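Long-range contacts in ornithine aminotransferase (Plasmodium falciparum, PDB 3LG0), which probably catalyses the pyridoxal-phosphate-dependent transfer of the delta-amino group of ornithine to 2-oxoglutarate, giving glutamate semialdehyde and glutamate: residues P29-K33 against D42-Y48; N318-L322 against L389-K393. All coordinates share one frame; numbering follows the deposited sequence.

Overall arrangement
The two contacts illustrate how a class-III aminotransferase joins pieces of its chain at different range, one between neighbouring strands and one across 67 residues. Contact 1 closes the antiparallel strands at the edge, within this chain, of a mixed sheet, its centre about 25 Å from that of the chain, where 29-33 also meets the second subunit of the homodimer. Contact 2 fastens helix 315-333 to the loop that leads from strand 382-385 into helix 393-412. Their centres lie 24 Å apart and their nearest atoms about 9 Å. Only contact 2 comes near the active site: the side chain of L389 is about 10 Å from that of K262, the probable cofactor lysine, which carries no cofactor here.

Contact 1 of 2, residues P29-K33 against D42-Y48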
# COMPACT_ATOMS: atom_id res chain seq x y z
N PRO A 29 22.14 -12.44 1.44
CA PRO A 29 22.92 -11.76 2.48
C PRO A 29 23.78 -10.61 1.95
O PRO A 29 25.01 -10.71 1.95
CB PRO A 29 23.83 -12.87 3.03
CG PRO A 29 23.42 -14.12 2.36
CD PRO A 29 22.70 -13.75 1.11
N VAL A 30 23.15 -9.54 1.50
CA VAL A 30 23.87 -8.32 1.14
C VAL A 30 23.11 -7.15 1.76
O VAL A 30 21.89 -7.13 1.73
CB VAL A 30 24.05 -8.15 -0.40
CG1 VAL A 30 22.70 -7.94 -1.11
CG2 VAL A 30 25.02 -7.00 -0.72
N VAL A 31 23.83 -6.20 2.35
CA VAL A 31 23.20 -5.07 3.03
C VAL A 31 23.49 -3.75 2.31
O VAL A 31 24.60 -3.23 2.38
CB VAL A 31 23.70 -4.95 4.50
CG1 VAL A 31 22.99 -3.83 5.21
CG2 VAL A 31 23.47 -6.25 5.23
N LEU A 32 22.49 -3.22 1.62
CA LEU A 32 22.66 -2.02 0.82
C LEU A 32 22.41 -0.75 1.62
O LEU A 32 21.59 -0.73 2.54
CB LEU A 32 21.73 -2.06 -0.40
CG LEU A 32 21.79 -3.37 -1.17
CD1 LEU A 32 20.84 -3.34 -2.36
CD2 LEU A 32 23.25 -3.74 -1.58
N LYS A 33 23.14 0.31 1.28
CA LYS A 33 23.00 1.57 1.98
C LYS A 33 22.89 2.67 0.96
O LYS A 33 22.48 3.79 1.29
CB LYS A 33 24.19 1.85 2.90
CG LYS A 33 25.50 2.12 2.16
CD LYS A 33 26.65 2.29 3.17
CE LYS A 33 27.94 2.75 2.50
NZ LYS A 33 29.05 2.83 3.48
N ASP A 42 27.09 -1.67 -0.71
CA ASP A 42 26.86 -2.24 0.61
C ASP A 42 27.65 -1.54 1.74
O ASP A 42 28.32 -0.52 1.53
CB ASP A 42 27.03 -3.76 0.60
CG ASP A 42 28.49 -4.21 0.54
OD1 ASP A 42 29.39 -3.35 0.56
OD2 ASP A 42 28.72 -5.43 0.47
N ILE A 43 27.51 -2.08 2.95
CA ILE A 43 28.07 -1.48 4.14
C ILE A 43 29.58 -1.31 4.03
O ILE A 43 30.14 -0.32 4.50
CB ILE A 43 27.73 -2.32 5.40
CG1 ILE A 43 26.22 -2.43 5.60
CG2 ILE A 43 28.38 -1.71 6.63
CD1 ILE A 43 25.50 -1.12 5.52
N GLU A 44 30.23 -2.29 3.39
CA GLU A 44 31.68 -2.28 3.22
C GLU A 44 32.09 -1.57 1.94
O GLU A 44 33.19 -1.76 1.45
CB GLU A 44 32.22 -3.72 3.20
CG GLU A 44 32.14 -4.44 4.55
CD GLU A 44 30.71 -4.85 4.91
OE1 GLU A 44 29.96 -5.22 3.98
OE2 GLU A 44 30.35 -4.82 6.11
N ASP A 45 31.19 -0.77 1.40
CA ASP A 45 31.43 -0.02 0.17
C ASP A 45 31.70 -0.84 -1.11
O ASP A 45 32.17 -0.28 -2.10
CB ASP A 45 32.52 1.02 0.41
CG ASP A 45 32.12 2.07 1.43
OD1 ASP A 45 31.08 2.73 1.21
OD2 ASP A 45 32.83 2.23 2.45
N ARG A 46 31.42 -2.14 -1.11
CA ARG A 46 31.45 -2.90 -2.36
C ARG A 46 30.29 -2.46 -3.26
O ARG A 46 29.19 -2.13 -2.78
CB ARG A 46 31.35 -4.40 -2.10
CG ARG A 46 32.32 -4.96 -1.07
CD ARG A 46 32.04 -6.43 -0.82
NE ARG A 46 32.65 -6.92 0.41
CZ ARG A 46 31.99 -7.12 1.56
NH1 ARG A 46 30.69 -6.87 1.65
NH2 ARG A 46 32.65 -7.58 2.62
N ARG A 47 30.53 -2.46 -4.57
CA ARG A 47 29.53 -2.02 -5.52
C ARG A 47 29.01 -3.21 -6.33
O ARG A 47 29.76 -4.11 -6.68
CB ARG A 47 30.12 -0.99 -6.46
CG ARG A 47 29.16 -0.52 -7.54
CD ARG A 47 29.84 0.42 -8.53
NE ARG A 47 30.60 -0.32 -9.53
CZ ARG A 47 31.26 0.25 -10.53
NH1 ARG A 47 31.25 1.57 -10.66
NH2 ARG A 47 31.92 -0.49 -11.40
N TYR A 48 27.71 -3.21 -6.59
CA TYR A 48 27.10 -4.29 -7.37
C TYR A 48 26.18 -3.75 -8.45
O TYR A 48 25.54 -2.70 -8.28
CB TYR A 48 26.29 -5.23 -6.47
CG TYR A 48 26.97 -5.70 -5.20
CD1 TYR A 48 27.04 -4.88 -4.08
CD2 TYR A 48 27.51 -6.98 -5.11
CE1 TYR A 48 27.64 -5.31 -2.91
CE2 TYR A 48 28.13 -7.42 -3.95
CZ TYR A 48 28.18 -6.58 -2.85
OH TYR A 48 28.77 -6.99 -1.68
O HOH W 1 26.76 -6.65 2.35
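An antiparallel beta meander at the edge, within this chain, of a mixed sheet, with a type I turn from D42 to D45 leading into its third strand, brings 29-33 against 42-48. L32 and D42 form a non-hydrogen-bonded pair, their CA atoms 4.2 Å apart. Just beyond the pair V31 O receives only a weak bond from I43 N, at 3.2 Å and 124°, together with a CA-H...O contact from D42. Beside this backbone seam V31 CG1 meets I43 CG1 at 3.5 Å, the two branched side chains crossing at a slant. V30 CG2 rests obliquely against the Y48 ring, 3.8 Å from CE1; it lies anti to the backbone N of V30, while CG1 is turned away from the ring.

The turn is organised by the D42 carboxylate. OD1 takes the backbone N of R46 from above the carboxylate plane, and OD2 is gripped from opposite faces of that plane by R46 NH1, on the syn side, and Y48 OH. A water also donates to OD2 and accepts from V31 N, so the buried acid reaches the neighbouring strand as well. R46 NH1 makes a second salt bridge to E44 OE1, which in turn bonds S10 in helix 10-20. Such a cluster would be expected to favour the ionised form of D42.

On its other side 29-33 faces the second subunit: V31 and L32 pair in parallel with a strand of that chain, and the sheet runs on across the dimer interface. Farther out, the chain of K33, extended beyond CG, runs past the carbonyl of D42, its CE 3.4 Å from D42 O, and K33 NZ forms a salt bridge with D45 OD1 at 3.0 Å, met from 44° out of the carboxylate plane.

Contact 2 of 2, residues N318-L322 against L389-K393; sequences NADKL and LCITK
At the N-terminal approach to helix 393-412, N-capped by T392, in this class-III, pyridoxal-phosphate-dependent aminotransferase, N318 of helix 315-333 bonds the backbone of the preceding loop, 389-392. Its amide nitrogen spans two carbonyls: ND2 donates to L389 O at 3.0 Å along a nearly straight path (168°) and to I391 O at 2.9 Å with a more bent one (144°). Both acceptors lie close to the amide plane of N318, so the pair of bonds fixes the rotation of the group and holds the loop backbone at two points. CG stands anti to the backbone N (chi1 -161°), which carries the amide outward from the helix to the loop.

The closely packed part continues on the buried side of these bonds. A319 CB abuts L389 CD2 at 4.1 Å, and L348 also touches A319. One turn further along, L322 CD1 lies 3.1 Å from I391 O, a close fit, while its other methyl, CD2, meets K393 CB at 3.8 Å; L396 of helix 393-412 packs on both L322 and I391. The cap at T392 places the two N318 bonds in the residues that lead into the first turn of that helix.

Water takes over on the looser side, at two separate places. Beside the N318 amide one water donates to OD1 and, weakly, to I391 O, closing a small bridge next to the direct bond. Near the exposed K393, whose chain bends at its last torsion, a second links the two segments: it donates to L322 O and accepts a weak, long bond from K393 NZ at 3.4 Å.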
# COMPACT_ATOMS: atom_id res chain seq x y z
N ASN A 318 16.14 2.62 -25.31
CA ASN A 318 17.39 2.00 -24.89
C ASN A 318 17.21 0.52 -24.58
O ASN A 318 18.01 -0.31 -24.99
CB ASN A 318 17.97 2.71 -23.66
CG ASN A 318 19.45 2.43 -23.46
OD1 ASN A 318 20.25 2.44 -24.40
ND2 ASN A 318 19.83 2.17 -22.21
N ALA A 319 16.13 0.19 -23.86
CA ALA A 319 15.85 -1.19 -23.53
C ALA A 319 15.49 -1.98 -24.79
O ALA A 319 15.83 -3.16 -24.93
CB ALA A 319 14.74 -1.27 -22.49
N ASP A 320 14.80 -1.32 -25.72
CA ASP A 320 14.43 -1.98 -26.97
C ASP A 320 15.67 -2.25 -27.83
O ASP A 320 15.72 -3.26 -28.51
CB ASP A 320 13.42 -1.14 -27.76
CG ASP A 320 12.54 -1.98 -28.68
OD1 ASP A 320 12.39 -3.20 -28.42
OD2 ASP A 320 12.00 -1.42 -29.66
N LYS A 321 16.66 -1.36 -27.77
CA LYS A 321 17.91 -1.53 -28.52
C LYS A 321 18.83 -2.58 -27.91
O LYS A 321 19.24 -3.53 -28.59
CB LYS A 321 18.69 -0.21 -28.61
CG LYS A 321 17.95 0.97 -29.22
CD LYS A 321 18.92 2.10 -29.57
CE LYS A 321 18.27 3.49 -29.48
NZ LYS A 321 18.28 4.03 -28.08
N LEU A 322 19.17 -2.41 -26.63
CA LEU A 322 20.15 -3.26 -25.97
C LEU A 322 19.61 -4.66 -25.68
O LEU A 322 20.38 -5.62 -25.57
CB LEU A 322 20.61 -2.61 -24.67
CG LEU A 322 21.14 -1.18 -24.80
CD1 LEU A 322 21.65 -0.71 -23.45
CD2 LEU A 322 22.25 -1.11 -25.84
N LEU A 389 16.84 0.48 -16.69
CA LEU A 389 16.86 0.67 -18.13
C LEU A 389 17.85 1.74 -18.61
O LEU A 389 18.05 1.90 -19.81
CB LEU A 389 15.45 0.94 -18.66
CG LEU A 389 14.32 0.03 -18.13
CD1 LEU A 389 12.98 0.43 -18.73
CD2 LEU A 389 14.62 -1.42 -18.42
N CYS A 390 18.47 2.46 -17.69
CA CYS A 390 19.49 3.43 -18.09
C CYS A 390 20.88 2.78 -18.27
O CYS A 390 21.89 3.49 -18.40
CB CYS A 390 19.55 4.56 -17.07
SG CYS A 390 19.81 3.97 -15.40
N ILE A 391 20.92 1.45 -18.28
CA ILE A 391 22.18 0.72 -18.43
C ILE A 391 22.76 0.89 -19.83
O ILE A 391 22.02 0.92 -20.82
CB ILE A 391 21.98 -0.77 -18.11
CG1 ILE A 391 23.33 -1.47 -17.90
CG2 ILE A 391 21.13 -1.46 -19.19
CD1 ILE A 391 23.22 -2.82 -17.18
N THR A 392 24.08 1.02 -19.92
CA THR A 392 24.75 1.18 -21.22
C THR A 392 25.20 -0.16 -21.80
O THR A 392 25.38 -1.14 -21.06
CB THR A 392 25.98 2.08 -21.13
OG1 THR A 392 27.00 1.41 -20.36
CG2 THR A 392 25.63 3.42 -20.49
N LYS A 393 25.41 -0.21 -23.11
CA LYS A 393 25.90 -1.43 -23.74
C LYS A 393 27.21 -1.93 -23.12
O LYS A 393 27.42 -3.13 -22.97
CB LYS A 393 26.04 -1.28 -25.26
CG LYS A 393 26.41 -2.59 -25.95
CD LYS A 393 26.03 -2.60 -27.42
CE LYS A 393 26.53 -3.88 -28.10
NZ LYS A 393 25.96 -5.13 -27.50
O HOH W 2 22.57 3.14 -23.40
O HOH W 3 22.86 -5.34 -26.06